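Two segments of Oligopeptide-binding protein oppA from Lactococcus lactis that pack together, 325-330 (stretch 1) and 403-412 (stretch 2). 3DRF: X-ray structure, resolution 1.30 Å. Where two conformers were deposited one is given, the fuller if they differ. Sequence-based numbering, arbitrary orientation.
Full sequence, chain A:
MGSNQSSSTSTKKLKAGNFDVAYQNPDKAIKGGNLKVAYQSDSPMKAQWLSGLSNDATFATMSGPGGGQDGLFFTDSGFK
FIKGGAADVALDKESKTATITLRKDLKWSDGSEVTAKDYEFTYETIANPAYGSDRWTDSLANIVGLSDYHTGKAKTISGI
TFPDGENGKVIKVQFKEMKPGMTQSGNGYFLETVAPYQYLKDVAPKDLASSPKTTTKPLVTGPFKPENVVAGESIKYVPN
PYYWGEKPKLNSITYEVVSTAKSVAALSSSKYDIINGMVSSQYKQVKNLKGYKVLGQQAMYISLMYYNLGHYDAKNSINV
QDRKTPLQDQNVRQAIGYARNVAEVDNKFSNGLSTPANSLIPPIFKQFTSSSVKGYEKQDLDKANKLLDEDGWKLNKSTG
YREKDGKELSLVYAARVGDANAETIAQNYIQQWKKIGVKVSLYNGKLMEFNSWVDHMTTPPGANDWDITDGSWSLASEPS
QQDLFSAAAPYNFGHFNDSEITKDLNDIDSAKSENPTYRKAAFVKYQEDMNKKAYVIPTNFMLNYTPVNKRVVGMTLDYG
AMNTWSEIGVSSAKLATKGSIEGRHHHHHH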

# COMPACT_ATOMS: atom_id res chain seq x y z
N THR A 325 -11.49 16.94 -18.92
CA THR A 325 -11.23 15.68 -19.62
C THR A 325 -12.58 14.98 -19.97
O THR A 325 -13.50 15.11 -19.25
CB THR A 325 -10.36 14.72 -18.72
OG1 THR A 325 -10.31 13.42 -19.29
CG2 THR A 325 -10.87 14.57 -17.25
N PRO A 326 -12.62 14.19 -21.05
CA PRO A 326 -13.82 13.37 -21.30
C PRO A 326 -14.20 12.48 -20.10
O PRO A 326 -15.32 12.11 -19.93
CB PRO A 326 -13.40 12.54 -22.52
CG PRO A 326 -12.45 13.48 -23.29
CD PRO A 326 -11.63 14.03 -22.14
N LEU A 327 -13.20 12.14 -19.28
CA LEU A 327 -13.43 11.34 -18.08
C LEU A 327 -14.25 12.01 -17.00
O LEU A 327 -14.61 11.39 -16.08
CB LEU A 327 -12.10 10.82 -17.50
CG LEU A 327 -11.45 9.76 -18.43
CD1 LEU A 327 -9.94 9.56 -18.00
CD2 LEU A 327 -12.18 8.46 -18.48
N GLN A 328 -14.53 13.31 -17.16
CA GLN A 328 -15.52 14.00 -16.33
C GLN A 328 -16.91 13.41 -16.55
O GLN A 328 -17.71 13.60 -15.74
CB GLN A 328 -15.58 15.50 -16.71
CG GLN A 328 -14.36 16.35 -16.35
CD GLN A 328 -14.46 17.77 -16.97
OE1 GLN A 328 -14.17 18.00 -18.11
NE2 GLN A 328 -14.85 18.72 -16.15
N ASP A 329 -17.14 12.79 -17.69
CA ASP A 329 -18.48 12.19 -18.03
C ASP A 329 -18.56 10.81 -17.34
O ASP A 329 -17.85 9.91 -17.71
CB ASP A 329 -18.66 12.03 -19.56
CG ASP A 329 -18.89 13.38 -20.33
OD1 ASP A 329 -19.46 14.28 -19.74
OD2 ASP A 329 -18.61 13.44 -21.50
N GLN A 330 -19.45 10.70 -16.37
CA GLN A 330 -19.71 9.43 -15.70
C GLN A 330 -19.94 8.25 -16.65
O GLN A 330 -19.45 7.22 -16.45
CB GLN A 330 -20.89 9.58 -14.73
CG GLN A 330 -21.11 8.41 -13.83
CD GLN A 330 -22.07 8.79 -12.71
OE1 GLN A 330 -22.81 9.74 -12.84
NE2 GLN A 330 -22.15 8.02 -11.74
N GLU A 403 -16.78 10.83 -31.02
CA GLU A 403 -16.54 12.27 -30.92
C GLU A 403 -17.76 12.94 -30.27
O GLU A 403 -18.84 12.49 -30.39
CB GLU A 403 -16.35 12.88 -32.32
CG GLU A 403 -15.25 12.26 -33.18
CD GLU A 403 -15.15 12.87 -34.57
OE1 GLU A 403 -15.85 13.85 -34.78
OE2 GLU A 403 -14.40 12.39 -35.33
N LYS A 404 -17.51 14.06 -29.61
CA LYS A 404 -18.55 14.88 -29.03
C LYS A 404 -18.21 16.33 -29.34
O LYS A 404 -17.20 16.81 -28.88
CB LYS A 404 -18.66 14.66 -27.53
CG LYS A 404 -19.81 15.52 -26.90
CD LYS A 404 -19.84 15.42 -25.40
CE LYS A 404 -20.56 14.15 -25.01
NZ LYS A 404 -20.92 14.09 -23.52
N ASP A 405 -19.05 16.98 -30.13
CA ASP A 405 -18.85 18.35 -30.58
C ASP A 405 -17.44 18.55 -31.11
O ASP A 405 -16.78 19.49 -30.75
CB ASP A 405 -19.12 19.32 -29.44
CG ASP A 405 -19.27 20.78 -29.94
OD1 ASP A 405 -19.68 21.03 -31.10
OD2 ASP A 405 -18.91 21.66 -29.14
N GLY A 406 -17.00 17.66 -31.98
CA GLY A 406 -15.68 17.70 -32.55
C GLY A 406 -14.49 17.16 -31.72
O GLY A 406 -13.47 16.96 -32.28
N LYS A 407 -14.65 17.01 -30.42
CA LYS A 407 -13.59 16.42 -29.54
C LYS A 407 -13.52 14.90 -29.79
O LYS A 407 -14.49 14.25 -29.67
CB LYS A 407 -13.92 16.71 -28.06
CG LYS A 407 -13.02 16.07 -26.99
CD LYS A 407 -11.51 16.15 -27.17
CE LYS A 407 -10.79 15.65 -25.87
NZ LYS A 407 -9.30 15.95 -25.78
N GLU A 408 -12.35 14.39 -30.18
CA GLU A 408 -12.18 12.94 -30.35
C GLU A 408 -11.95 12.30 -28.99
O GLU A 408 -11.24 12.85 -28.15
CB GLU A 408 -11.01 12.58 -31.29
CG GLU A 408 -10.81 11.06 -31.45
CD GLU A 408 -9.85 10.68 -32.57
OE1 GLU A 408 -8.62 10.77 -32.37
OE2 GLU A 408 -10.34 10.26 -33.64
N LEU A 409 -12.56 11.13 -28.79
CA LEU A 409 -12.44 10.41 -27.53
C LEU A 409 -11.12 9.63 -27.51
O LEU A 409 -11.08 8.43 -27.80
CB LEU A 409 -13.67 9.51 -27.33
CG LEU A 409 -13.85 8.81 -25.99
CD1 LEU A 409 -13.67 9.77 -24.83
CD2 LEU A 409 -15.23 8.16 -25.92
N SER A 410 -10.04 10.36 -27.21
CA SER A 410 -8.68 9.83 -27.19
C SER A 410 -8.11 10.05 -25.80
O SER A 410 -8.32 11.10 -25.20
CB SER A 410 -7.82 10.52 -28.24
OG SER A 410 -8.40 10.42 -29.53
N LEU A 411 -7.44 9.03 -25.29
CA LEU A 411 -6.89 9.04 -23.91
C LEU A 411 -5.51 8.39 -23.87
O LEU A 411 -5.20 7.52 -24.61
CB LEU A 411 -7.83 8.30 -22.93
CG LEU A 411 -9.28 8.84 -22.92
CD1 LEU A 411 -10.24 7.89 -22.17
CD2 LEU A 411 -9.34 10.19 -22.28
N VAL A 412 -4.75 8.84 -22.89
CA VAL A 412 -3.42 8.29 -22.62
C VAL A 412 -3.48 7.32 -21.44
O VAL A 412 -3.91 7.67 -20.38
CB VAL A 412 -2.42 9.44 -22.29
CG1 VAL A 412 -1.09 8.86 -21.81
CG2 VAL A 412 -2.23 10.39 -23.51

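The contact is a small, side-chain-mediated apolar patch centred on Pro 326, with a single salt bridge between Asp 329 and Lys 404 and 287 Å² of surface buried in all. Pro 326 opens a short 3-10 segment with its CA-to-CB bond pointing toward the second stretch, and it touches three side chains there: its CB lies 3.6 Å from CD1 of Leu 409, its CG 3.8 Å from CE of Lys 407, and its CD 4.5 Å from CD2 of Leu 411. The Lys 407 contact is made through the aliphatic part of a long side chain, so the charged residue still adds carbon surface to the patch. Leu 327 joins less directly; its CA-to-CB bond points sideways, but the end of the side chain brings CD2 to 4.2 Å from CD1 of Leu 411.

The polar component is the salt bridge, in which Lys 404 NZ donates a hydrogen bond to Asp 329 OD2 at 3.1 Å. No backbone hydrogen bond links the stretches; the backbone hydrogen bonds found here lie within each stretch. In the first, Gln 328 N bonds to Thr 325 O (2.9 Å) and Asp 329 N to Pro 326 O (3.0 Å). In the second, a type I' turn from Lys 404 to Lys 407 is closed by reciprocal backbone bonds, and both lysines direct CA-to-CB toward the first stretch.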